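Local coordinates for protein microbial serine proteinases; subtilisin (Bacillus subtilis, PDB 2GKO) that catalyses the hydrolysis of peptide bonds as a calcium-loaded, cold-adapted serine protease of the subtilisin (subtilase) family, at residues A[12-16]-A[17-21]; A[273-276]-A[277-281]. All coordinates share one frame; numbering follows the deposited sequence.

Contact 1: residues A[12-16]-A[17-21]; sequences AIYNN and SNLTS
An Asx turn built on a type I beta turn joins Asn16 to Asn18 and Leu19, just beyond the Schellman motif that ends helix 8-14, with Asn15 at positive phi as its C-prime residue. Asn16 takes part twice. Its OD1 accepts Asn18 N at 2.9 Å, the donor standing above the amide carbonyl plane, and its backbone O receives a weak bond from Leu19 N at 3.4 Å. With chi1 at -177°, CG of Asn16 sits beside the residue's own carbonyl carbon, which carries OD1 over the turn. Without the amide, as with an alanine here, Asn18 N is likely to lose its side-chain acceptor, leaving the weak Leu19 N to Asn16 O bond as the remaining hydrogen bond across the turn. The turn also brings Leu19 back to the helix end, where its branches lie against Tyr14: CD2 is 3.6 Å from Tyr14 CG and approaches the ring obliquely, while CD1 is 3.8 Å from Tyr14 CD1. Tyr14 is buried, and its OH is hydrogen-bonded to Val92 O and Ser23 N. Beside it Ile13 packs on His254 and Leu258 of helix 248-265, and the loop runs on from the turn to strand 29-34.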
ATOM      1  N   ALA A  12      15.338   2.060   1.972  1.00 13.41           N
ATOM      2  CA  ALA A  12      14.986   1.972   3.390  1.00 13.31           C
ATOM      3  C   ALA A  12      14.278   0.690   3.766  1.00 13.67           C
ATOM      4  O   ALA A  12      14.641   0.021   4.727  1.00 14.42           O
ATOM      5  CB  ALA A  12      14.172   3.169   3.808  1.00 12.68           C
ATOM      6  N   ILE A  13      13.256   0.305   3.010  1.00 13.42           N
ATOM      7  CA  ILE A  13      12.549  -0.906   3.342  1.00 13.40           C
ATOM      8  C   ILE A  13      13.401  -2.176   3.049  1.00 13.35           C
ATOM      9  O   ILE A  13      13.208  -3.188   3.703  1.00 14.60           O
ATOM     10  CB  ILE A  13      11.112  -0.939   2.691  1.00 13.62           C
ATOM     11  CG1 ILE A  13      10.217  -1.948   3.391  1.00 13.62           C
ATOM     12  CG2 ILE A  13      11.145  -1.211   1.204  1.00 13.70           C
ATOM     13  CD1 ILE A  13       8.714  -1.721   3.099  1.00 14.17           C
ATOM     14  N   TYR A  14      14.329  -2.089   2.102  1.00 14.02           N
ATOM     15  CA  TYR A  14      15.259  -3.188   1.800  1.00 14.18           C
ATOM     16  C   TYR A  14      16.422  -3.188   2.790  1.00 15.67           C
ATOM     17  O   TYR A  14      17.134  -4.200   2.910  1.00 15.68           O
ATOM     18  CB  TYR A  14      15.808  -3.092   0.362  1.00 14.68           C
ATOM     19  CG  TYR A  14      15.019  -3.967  -0.568  1.00 14.72           C
ATOM     20  CD1 TYR A  14      15.499  -5.205  -0.969  1.00 14.29           C
ATOM     21  CD2 TYR A  14      13.741  -3.597  -0.970  1.00 14.45           C
ATOM     22  CE1 TYR A  14      14.734  -6.042  -1.790  1.00 12.87           C
ATOM     23  CE2 TYR A  14      12.975  -4.421  -1.776  1.00 14.22           C
ATOM     24  CZ  TYR A  14      13.476  -5.641  -2.191  1.00 14.20           C
ATOM     25  OH  TYR A  14      12.713  -6.451  -2.985  1.00 12.60           O
ATOM     26  N   ASN A  15      16.595  -2.070   3.489  1.00 16.30           N
ATOM     27  CA  ASN A  15      17.689  -1.892   4.465  1.00 17.03           C
ATOM     28  C   ASN A  15      19.050  -2.108   3.805  1.00 17.29           C
ATOM     29  O   ASN A  15      19.866  -2.900   4.265  1.00 18.04           O
ATOM     30  CB  ASN A  15      17.465  -2.806   5.667  1.00 16.62           C
ATOM     31  CG  ASN A  15      18.207  -2.339   6.938  1.00 16.50           C
ATOM     32  OD1 ASN A  15      18.051  -2.953   7.982  1.00 21.26           O
ATOM     33  ND2 ASN A  15      18.999  -1.273   6.838  1.00 17.72           N
ATOM     34  N   ASN A  16      19.287  -1.380   2.724  1.00 17.82           N
ATOM     35  CA  ASN A  16      20.551  -1.430   2.005  1.00 18.55           C
ATOM     36  C   ASN A  16      20.798  -0.115   1.286  1.00 19.68           C
ATOM     37  O   ASN A  16      20.088   0.227   0.338  1.00 20.25           O
ATOM     38  CB  ASN A  16      20.534  -2.600   1.014  1.00 18.69           C
ATOM     39  CG  ASN A  16      21.842  -2.774   0.275  1.00 19.07           C
ATOM     40  OD1 ASN A  16      22.707  -1.906   0.287  1.00 22.11           O
ATOM     41  ND2 ASN A  16      21.984  -3.915  -0.393  1.00 23.14           N
ATOM     42  N   SER A  17      21.837   0.599   1.708  1.00 19.47           N
ATOM     43  CA  SER A  17      22.112   1.946   1.213  1.00 20.14           C
ATOM     44  C   SER A  17      22.607   1.967  -0.208  1.00 19.11           C
ATOM     45  O   SER A  17      22.615   3.023  -0.837  1.00 19.57           O
ATOM     46  CB  SER A  17      23.171   2.617   2.100  1.00 20.66           C
ATOM     47  OG  SER A  17      22.751   2.604   3.448  1.00 23.46           O
ATOM     48  N   ASN A  18      23.044   0.811  -0.709  1.00 19.62           N
ATOM     49  CA  ASN A  18      23.645   0.703  -2.043  1.00 19.72           C
ATOM     50  C   ASN A  18      22.878  -0.232  -2.969  1.00 18.96           C
ATOM     51  O   ASN A  18      23.402  -0.662  -3.985  1.00 19.64           O
ATOM     52  CB  ASN A  18      25.096   0.221  -1.928  1.00 19.58           C
ATOM     53  CG  ASN A  18      25.962   1.200  -1.195  1.00 21.04           C
ATOM     54  OD1 ASN A  18      26.494   0.898  -0.135  1.00 23.45           O
ATOM     55  ND2 ASN A  18      26.097   2.391  -1.749  1.00 21.77           N
ATOM     56  N   LEU A  19      21.641  -0.539  -2.597  1.00 18.21           N
ATOM     57  CA  LEU A  19      20.748  -1.370  -3.403  1.00 18.28           C
ATOM     58  C   LEU A  19      20.630  -0.823  -4.817  1.00 17.74           C
ATOM     59  O   LEU A  19      20.378   0.347  -4.991  1.00 17.66           O
ATOM     60  CB  LEU A  19      19.352  -1.385  -2.748  1.00 17.77           C
ATOM     61  CG  LEU A  19      18.395  -2.471  -3.214  1.00 17.95           C
ATOM     62  CD1 LEU A  19      18.624  -3.794  -2.554  1.00 18.59           C
ATOM     63  CD2 LEU A  19      16.949  -2.010  -2.967  1.00 18.55           C
ATOM     64  N   THR A  20      20.824  -1.675  -5.828  1.00 18.65           N
ATOM     65  CA  THR A  20      20.677  -1.268  -7.226  1.00 19.50           C
ATOM     66  C   THR A  20      19.465  -1.882  -7.916  1.00 18.49           C
ATOM     67  O   THR A  20      19.093  -1.435  -8.990  1.00 19.35           O
ATOM     68  CB  THR A  20      21.936  -1.653  -8.023  1.00 19.97           C
ATOM     69  OG1 THR A  20      22.258  -3.024  -7.763  1.00 23.37           O
ATOM     70  CG2 THR A  20      23.131  -0.883  -7.506  1.00 22.16           C
ATOM     71  N   SER A  21      18.892  -2.918  -7.314  1.00 17.52           N
ATOM     72  CA  SER A  21      17.681  -3.547  -7.848  1.00 17.12           C
ATOM     73  C   SER A  21      16.976  -4.339  -6.761  1.00 16.07           C
ATOM     74  O   SER A  21      17.542  -4.636  -5.704  1.00 17.06           O
ATOM     75  CB  SER A  21      18.007  -4.456  -9.046  1.00 17.18           C
ATOM     76  OG  SER A  21      18.715  -5.611  -8.632  1.00 19.33           O
TER

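Contact 2: residues A[273-276]-A[277-281]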
ATOM      1  N   ASP A 273      -1.715 -14.995   8.367  1.00 15.86           N
ATOM      2  CA  ASP A 273      -0.304 -15.322   8.559  1.00 16.68           C
ATOM      3  C   ASP A 273       0.651 -14.239   8.072  1.00 16.60           C
ATOM      4  O   ASP A 273       1.610 -13.898   8.746  1.00 16.37           O
ATOM      5  CB  ASP A 273       0.079 -16.598   7.809  1.00 17.08           C
ATOM      6  CG  ASP A 273      -0.631 -17.840   8.318  1.00 19.42           C
ATOM      7  OD1 ASP A 273      -1.005 -17.928   9.525  1.00 20.76           O
ATOM      8  OD2 ASP A 273      -0.850 -18.794   7.540  1.00 19.73           O
ATOM      9  N   VAL A 274       0.390 -13.702   6.882  1.00 15.76           N
ATOM     10  CA  VAL A 274       1.270 -12.716   6.283  1.00 15.39           C
ATOM     11  C   VAL A 274       1.161 -11.405   7.047  1.00 14.90           C
ATOM     12  O   VAL A 274       2.163 -10.754   7.282  1.00 15.12           O
ATOM     13  CB  VAL A 274       0.957 -12.517   4.777  1.00 15.11           C
ATOM     14  CG1 VAL A 274       1.779 -11.364   4.189  1.00 15.78           C
ATOM     15  CG2 VAL A 274       1.193 -13.825   4.024  1.00 14.50           C
ATOM     16  N   ARG A 275      -0.058 -11.063   7.446  1.00 15.35           N
ATOM     17  CA  ARG A 275      -0.314  -9.889   8.270  1.00 15.51           C
ATOM     18  C   ARG A 275       0.448  -9.991   9.590  1.00 15.67           C
ATOM     19  O   ARG A 275       1.012  -9.021  10.060  1.00 15.47           O
ATOM     20  CB  ARG A 275      -1.805  -9.774   8.535  1.00 15.62           C
ATOM     21  CG  ARG A 275      -2.191  -8.530   9.297  1.00 14.73           C
ATOM     22  CD  ARG A 275      -3.649  -8.410   9.516  1.00 12.62           C
ATOM     23  NE  ARG A 275      -3.998  -7.094  10.057  1.00 13.41           N
ATOM     24  CZ  ARG A 275      -5.237  -6.695  10.314  1.00 12.15           C
ATOM     25  NH1 ARG A 275      -6.281  -7.466  10.051  1.00 14.90           N
ATOM     26  NH2 ARG A 275      -5.441  -5.461  10.764  1.00 12.52           N
ATOM     27  N   GLY A 276       0.444 -11.183  10.176  1.00 15.79           N
ATOM     28  CA  GLY A 276       1.167 -11.434  11.404  1.00 15.51           C
ATOM     29  C   GLY A 276       2.662 -11.304  11.229  1.00 15.92           C
ATOM     30  O   GLY A 276       3.348 -10.806  12.123  1.00 16.27           O
ATOM     31  N   GLU A 277       3.181 -11.731  10.078  1.00 15.92           N
ATOM     32  CA  GLU A 277       4.586 -11.556   9.770  1.00 15.96           C
ATOM     33  C   GLU A 277       4.941 -10.073   9.614  1.00 15.78           C
ATOM     34  O   GLU A 277       5.970  -9.644  10.089  1.00 14.85           O
ATOM     35  CB  GLU A 277       5.000 -12.366   8.525  1.00 15.74           C
ATOM     36  CG  GLU A 277       6.474 -12.264   8.128  1.00 16.75           C
ATOM     37  CD  GLU A 277       7.427 -12.834   9.170  1.00 17.41           C
ATOM     38  OE1 GLU A 277       6.970 -13.620  10.033  1.00 20.52           O
ATOM     39  OE2 GLU A 277       8.626 -12.501   9.082  1.00 18.39           O
ATOM     40  N   LEU A 278       4.097  -9.294   8.946  1.00 15.49           N
ATOM     41  CA  LEU A 278       4.317  -7.844   8.889  1.00 15.29           C
ATOM     42  C   LEU A 278       4.381  -7.232  10.282  1.00 15.35           C
ATOM     43  O   LEU A 278       5.232  -6.405  10.557  1.00 14.84           O
ATOM     44  CB  LEU A 278       3.196  -7.158   8.097  1.00 15.19           C
ATOM     45  CG  LEU A 278       3.190  -7.357   6.579  1.00 16.03           C
ATOM     46  CD1 LEU A 278       1.904  -6.759   6.017  1.00 17.26           C
ATOM     47  CD2 LEU A 278       4.415  -6.745   5.899  1.00 15.68           C
ATOM     48  N   GLN A 279       3.460  -7.635  11.140  1.00 15.92           N
ATOM     49  CA  GLN A 279       3.383  -7.129  12.509  1.00 17.15           C
ATOM     50  C   GLN A 279       4.642  -7.479  13.287  1.00 17.89           C
ATOM     51  O   GLN A 279       5.207  -6.641  13.978  1.00 18.58           O
ATOM     52  CB  GLN A 279       2.157  -7.671  13.225  1.00 17.07           C
ATOM     53  CG  GLN A 279       0.850  -7.013  12.798  1.00 17.70           C
ATOM     54  CD  GLN A 279      -0.383  -7.708  13.325  1.00 18.95           C
ATOM     55  OE1 GLN A 279      -0.295  -8.581  14.204  1.00 20.15           O
ATOM     56  NE2 GLN A 279      -1.540  -7.331  12.810  1.00 16.76           N
ATOM     57  N   THR A 280       5.089  -8.725  13.162  1.00 18.40           N
ATOM     58  CA  THR A 280       6.325  -9.162  13.813  1.00 18.59           C
ATOM     59  C   THR A 280       7.538  -8.389  13.364  1.00 18.16           C
ATOM     60  O   THR A 280       8.330  -7.925  14.172  1.00 17.86           O
ATOM     61  CB  THR A 280       6.540 -10.663  13.521  1.00 18.88           C
ATOM     62  OG1 THR A 280       5.486 -11.396  14.144  1.00 20.33           O
ATOM     63  CG2 THR A 280       7.821 -11.183  14.152  1.00 20.86           C
ATOM     64  N   ARG A 281       7.695  -8.291  12.050  1.00 17.48           N
ATOM     65  CA  ARG A 281       8.788  -7.544  11.451  1.00 17.47           C
ATOM     66  C   ARG A 281       8.790  -6.070  11.871  1.00 17.74           C
ATOM     67  O   ARG A 281       9.846  -5.505  12.140  1.00 19.15           O
ATOM     68  CB  ARG A 281       8.701  -7.642   9.937  1.00 17.39           C
ATOM     69  CG  ARG A 281       9.084  -9.003   9.398  1.00 17.39           C
ATOM     70  CD  ARG A 281       9.299  -8.991   7.947  1.00 17.96           C
ATOM     71  NE  ARG A 281       9.511 -10.331   7.382  1.00 17.64           N
ATOM     72  CZ  ARG A 281      10.055 -10.547   6.204  1.00 17.29           C
ATOM     73  NH1 ARG A 281      10.189 -11.796   5.768  1.00 19.66           N
ATOM     74  NH2 ARG A 281      10.505  -9.539   5.471  1.00 18.42           N
TER
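Gln279 and Arg275, one turn apart on helix 271-283, send their side chains out along the same flank of this alpha-helix. CB of Gln279 rests 3.5 Å from Gly276 O. The next atom, CG, is placed beside the residue's own backbone N by chi1 of -75° and lies 3.4 Å from Arg275 O, the oxygen that also accepts Gln279 N in the helical ladder. From there the chain is extended, with CD still near that carbonyl, and the terminal NE2 arrives beside the arginine, 3.7 Å from Arg275 NE and 3.8 Å from Arg275 CG. The amide and guanidinium planes are turned 66° apart, and the two groups do not bond to each other. Both instead donate to OE2 of Glu225, Gln279 through NE2 and Arg275 through NE in a salt bridge, so one carboxylate oxygen holds the two ends together. The rest of the guanidinium is fixed by Val183 O and Tyr156 OH, which places the arginine beside the sodium site, its side chain about 5 Å from the bound ion. On the neighbouring flank, Gly276 O is gripped from opposite faces of its plane by Thr280 N and Thr280 OG1, the latter at 3.0 Å. One residue further along, Arg281 NE and Glu277 OE2 form an i to i+4 salt bridge of 2.9 Å, almost straight at 174°, with the oxygen in the guanidinium plane and its anti lone pair used.

In the fold
Contact 1 comes near the start of the chain and contact 2 near its end, with most of the subtilase fold, including its large mixed sheet, between them in sequence. In space their centres are 21 Å apart and their nearest atoms about 7 Å, without touching. What they share is helix 248-265: the helix 8-14 end of contact 1 meets it nearer its start, whereas helix 271-283 packs near its end, on Ile262 and Trp263. The C-terminal tail also meets both, pairing its Val308 with the backbone of Ile13 and offering Lys307 O to Arg281. The two ends of the protein are thus brought together beside one helix of the single-chain fold.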